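Local coordinates for protein pyruvate kinase 1 (Trypanosoma brucei brucei, PDB 4HYV) that catalyses the last step of glycolysis, transferring the phosphoryl group of phosphoenolpyruvate to ADP to give pyruvate and ATP, at residues A[239-244]-A[260-265]. Numbering follows the deposited sequence.
Sequences KIENHQ and MVARGD. With MG (magnesium ion), chain C; PEP (phosphoenolpyruvate), chain E.
Glu241 and Asp265 meet through a magnesium ion at the C-terminal mouth of the (beta/alpha)8 TIM barrel, where neighbouring parallel strands 235-240 and 258-262 end in the active site of pyruvate kinase. Backbone bonds join the two strands: Ile240 N donates to Met260 O at 2.8 Å, and one step on Ala262 N donates to Ile240 O at 3.0 Å.

Past the strands the two backbones take different courses. Segment 239-244 turns into helix 243-247, N-capped by Asn242, while segment 260-265 enters helix 263-269 directly after Ala262. That helix offers its first-turn N-H groups to the substrate carboxylate: Asp265 N reaches O1 of phosphoenolpyruvate at 2.8 Å, almost in line (175°), and Gly264 N approaches the other carboxylate oxygen, whose place is less certain. The helix dipole probably helps hold this negative group.

Aliphatic parts of the side chains pack beside the substrate. On the barrel interior Lys239 and Met260 run side by side in the same direction, Lys239 CG against Met260 SD at 3.7 Å, and the sulfur also borders the substrate methylene carbon C3. The methyl of Ala262 lies against Glu241 CB.

Polar ends converge on the ligand. Bent at chi3 (60°), the Lys239 chain brings NZ to the bridging O2 of phosphoenolpyruvate at 3.0 Å; NZ also pairs with Asp84 in a salt bridge and with Ser212 in a hydrogen bond. Glu241 extends beyond CG (chi2 -177°), sending OE1 to the metal while OE2 takes the backbone N-H of Phe213 and a 2.6 Å hydrogen bond from the metal-bound water. Substrate O1 and O2P, the longer ligand O2 and that water complete the magnesium shell, in which Glu241 OE1 and Asp265 OD1 sit 3.1 Å apart, held together by the shared cation.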
ATOM      1  N   LYS A 239     -18.991 -29.943  -7.382  1.00 23.73           N
ATOM      2  CA  LYS A 239     -17.953 -30.465  -6.514  1.00 24.60           C
ATOM      3  C   LYS A 239     -16.678 -30.663  -7.343  1.00 27.59           C
ATOM      4  O   LYS A 239     -16.714 -31.300  -8.394  1.00 23.01           O
ATOM      5  CB  LYS A 239     -18.406 -31.782  -5.891  1.00 23.71           C
ATOM      6  CG  LYS A 239     -19.527 -31.619  -4.882  1.00 23.72           C
ATOM      7  CD  LYS A 239     -20.225 -32.948  -4.610  1.00 24.22           C
ATOM      8  CE  LYS A 239     -19.259 -33.995  -4.056  1.00 25.08           C
ATOM      9  NZ  LYS A 239     -20.019 -35.216  -3.619  1.00 28.63           N
ATOM     10  N   ILE A 240     -15.579 -30.021  -6.931  1.00 26.21           N
ATOM     11  CA  ILE A 240     -14.297 -30.182  -7.639  1.00 23.20           C
ATOM     12  C   ILE A 240     -13.492 -31.253  -6.934  1.00 24.34           C
ATOM     13  O   ILE A 240     -13.197 -31.140  -5.736  1.00 23.99           O
ATOM     14  CB  ILE A 240     -13.485 -28.886  -7.615  1.00 22.70           C
ATOM     15  CG1 ILE A 240     -14.326 -27.746  -8.178  1.00 21.49           C
ATOM     16  CG2 ILE A 240     -12.184 -29.066  -8.375  1.00 21.39           C
ATOM     17  CD1 ILE A 240     -14.732 -27.957  -9.624  1.00 21.24           C
ATOM     18  N   GLU A 241     -13.331 -32.374  -7.609  1.00 26.14           N
ATOM     19  CA  GLU A 241     -12.718 -33.518  -7.008  1.00 28.32           C
ATOM     20  C   GLU A 241     -11.969 -34.358  -8.012  1.00 29.03           C
ATOM     21  O   GLU A 241     -11.553 -35.467  -7.702  1.00 28.33           O
ATOM     22  CB  GLU A 241     -13.729 -34.360  -6.202  1.00 28.23           C
ATOM     23  CG  GLU A 241     -15.068 -34.589  -6.868  1.00 26.65           C
ATOM     24  CD  GLU A 241     -16.023 -35.352  -5.974  1.00 29.38           C
ATOM     25  OE1 GLU A 241     -15.571 -35.926  -4.939  1.00 28.03           O
ATOM     26  OE2 GLU A 241     -17.230 -35.408  -6.315  1.00 31.54           O
ATOM     27  N   ASN A 242     -11.586 -33.737  -9.118  1.00 27.61           N
ATOM     28  CA  ASN A 242     -10.548 -34.317  -9.946  1.00 33.38           C
ATOM     29  C   ASN A 242      -9.727 -33.293 -10.695  1.00 32.85           C
ATOM     30  O   ASN A 242      -9.965 -32.068 -10.624  1.00 32.12           O
ATOM     31  CB  ASN A 242     -11.144 -35.320 -10.937  1.00 33.02           C
ATOM     32  CG  ASN A 242     -12.298 -34.735 -11.703  1.00 36.05           C
ATOM     33  OD1 ASN A 242     -12.280 -33.556 -12.047  1.00 44.40           O
ATOM     34  ND2 ASN A 242     -13.373 -35.489 -11.815  1.00 39.31           N
ATOM     35  N   HIS A 243      -8.729 -33.809 -11.383  1.00 33.08           N
ATOM     36  CA  HIS A 243      -7.734 -33.013 -12.053  1.00 37.06           C
ATOM     37  C   HIS A 243      -8.363 -32.043 -13.065  1.00 33.92           C
ATOM     38  O   HIS A 243      -7.985 -30.872 -13.143  1.00 32.49           O
ATOM     39  CB  HIS A 243      -6.755 -33.966 -12.735  1.00 44.65           C
ATOM     40  CG  HIS A 243      -5.794 -33.287 -13.639  1.00 54.73           C
ATOM     41  ND1 HIS A 243      -4.676 -32.682 -13.180  1.00 68.21           N
ATOM     42  CD2 HIS A 243      -5.871 -32.995 -15.002  1.00 60.50           C
ATOM     43  CE1 HIS A 243      -4.046 -32.075 -14.203  1.00 71.45           C
ATOM     44  NE2 HIS A 243      -4.776 -32.271 -15.319  1.00 77.35           N
ATOM     45  N   GLN A 244      -9.290 -32.546 -13.868  1.00 30.94           N
ATOM     46  CA  GLN A 244      -9.973 -31.749 -14.863  1.00 33.40           C
ATOM     47  C   GLN A 244     -10.831 -30.658 -14.242  1.00 34.82           C
ATOM     48  O   GLN A 244     -10.964 -29.559 -14.812  1.00 28.73           O
ATOM     49  CB  GLN A 244     -10.876 -32.650 -15.680  1.00 37.31           C
ATOM     50  CG  GLN A 244     -10.394 -32.925 -17.065  1.00 47.13           C
ATOM     51  CD  GLN A 244     -11.491 -33.519 -17.920  1.00 57.15           C
ATOM     52  OE1 GLN A 244     -11.935 -34.638 -17.670  1.00 66.45           O
ATOM     53  NE2 GLN A 244     -12.002 -32.734 -18.877  1.00 46.73           N
ATOM     54  N   MET A 260     -18.010 -26.723  -4.356  1.00 22.87           N
ATOM     55  CA  MET A 260     -17.461 -27.422  -3.215  1.00 22.42           C
ATOM     56  C   MET A 260     -16.066 -27.891  -3.514  1.00 22.39           C
ATOM     57  O   MET A 260     -15.832 -28.539  -4.533  1.00 22.69           O
ATOM     58  CB  MET A 260     -18.320 -28.632  -2.870  1.00 23.51           C
ATOM     59  CG  MET A 260     -17.964 -29.236  -1.522  1.00 24.49           C
ATOM     60  SD  MET A 260     -18.594 -30.894  -1.328  1.00 27.92           S
ATOM     61  CE  MET A 260     -20.315 -30.522  -0.954  1.00 23.92           C
ATOM     62  N   VAL A 261     -15.119 -27.564  -2.640  1.00 21.71           N
ATOM     63  CA  VAL A 261     -13.801 -28.203  -2.714  1.00 23.03           C
ATOM     64  C   VAL A 261     -13.893 -29.579  -2.068  1.00 24.26           C
ATOM     65  O   VAL A 261     -13.919 -29.697  -0.831  1.00 24.43           O
ATOM     66  CB  VAL A 261     -12.697 -27.401  -1.988  1.00 22.03           C
ATOM     67  CG1 VAL A 261     -11.333 -27.996  -2.331  1.00 18.71           C
ATOM     68  CG2 VAL A 261     -12.776 -25.925  -2.379  1.00 21.43           C
ATOM     69  N   ALA A 262     -14.041 -30.603  -2.897  1.00 22.83           N
ATOM     70  CA  ALA A 262     -14.430 -31.916  -2.405  1.00 23.90           C
ATOM     71  C   ALA A 262     -13.160 -32.717  -2.119  1.00 23.36           C
ATOM     72  O   ALA A 262     -12.687 -33.471  -2.975  1.00 23.17           O
ATOM     73  CB  ALA A 262     -15.305 -32.627  -3.444  1.00 25.84           C
ATOM     74  N   ARG A 263     -12.552 -32.454  -0.959  1.00 21.09           N
ATOM     75  CA  ARG A 263     -11.146 -32.748  -0.758  1.00 21.91           C
ATOM     76  C   ARG A 263     -10.884 -34.264  -0.699  1.00 23.54           C
ATOM     77  O   ARG A 263      -9.776 -34.700  -0.919  1.00 23.38           O
ATOM     78  CB  ARG A 263     -10.614 -32.039   0.506  1.00 20.84           C
ATOM     79  CG  ARG A 263     -10.525 -30.494   0.363  1.00 20.15           C
ATOM     80  CD  ARG A 263      -9.828 -29.872   1.566  1.00 21.23           C
ATOM     81  NE  ARG A 263     -10.383 -30.356   2.833  1.00 21.28           N
ATOM     82  CZ  ARG A 263      -9.932 -29.982   4.022  1.00 21.57           C
ATOM     83  NH1 ARG A 263      -8.981 -29.063   4.097  1.00 20.43           N
ATOM     84  NH2 ARG A 263     -10.431 -30.522   5.144  1.00 21.79           N
ATOM     85  N   GLY A 264     -11.928 -35.048  -0.408  1.00 23.68           N
ATOM     86  CA  GLY A 264     -11.797 -36.496  -0.255  1.00 24.07           C
ATOM     87  C   GLY A 264     -11.381 -37.168  -1.567  1.00 27.34           C
ATOM     88  O   GLY A 264     -10.234 -37.598  -1.714  1.00 27.24           O
ATOM     89  N   ASP A 265     -12.262 -37.150  -2.568  1.00 25.17           N
ATOM     90  CA  ASP A 265     -11.841 -37.587  -3.898  1.00 29.22           C
ATOM     91  C   ASP A 265     -10.692 -36.776  -4.497  1.00 28.14           C
ATOM     92  O   ASP A 265      -9.767 -37.343  -5.105  1.00 26.37           O
ATOM     93  CB  ASP A 265     -13.027 -37.693  -4.866  1.00 28.17           C
ATOM     94  CG  ASP A 265     -13.901 -38.904  -4.564  1.00 30.95           C
ATOM     95  OD1 ASP A 265     -14.958 -38.730  -3.903  1.00 28.22           O
ATOM     96  OD2 ASP A 265     -13.425 -40.037  -4.794  1.00 31.38           O
TER
HETATM   97 MG    MG C1001     -16.246 -37.376  -3.566  1.00 23.96          MG
HETATM   98  C1  PEP E1003     -15.406 -35.524  -1.342  1.00 28.92           C
HETATM   99  O1  PEP E1003     -14.954 -36.416  -2.122  1.00 31.58           O
HETATM  100  O2' PEP E1003     -14.617 -34.779  -0.701  1.00 30.76           O
HETATM  101  C2  PEP E1003     -16.903 -35.408  -1.111  1.00 28.17           C
HETATM  102  C3  PEP E1003     -17.475 -34.176  -0.374  1.00 24.45           C
HETATM  103  O2  PEP E1003     -17.735 -36.175  -1.864  1.00 37.13           O
HETATM  104  P   PEP E1003     -18.092 -37.773  -1.439  1.00 40.39           P
HETATM  105  O1P PEP E1003     -19.636 -37.728  -1.654  1.00 38.46           O
HETATM  106  O2P PEP E1003     -17.044 -38.609  -2.052  1.00 31.35           O
HETATM  107  O3P PEP E1003     -17.984 -37.866   0.129  1.00 37.93           O
HETATM  108  O   HOH W   1     -17.931 -37.325  -4.712  1.00 24.83           O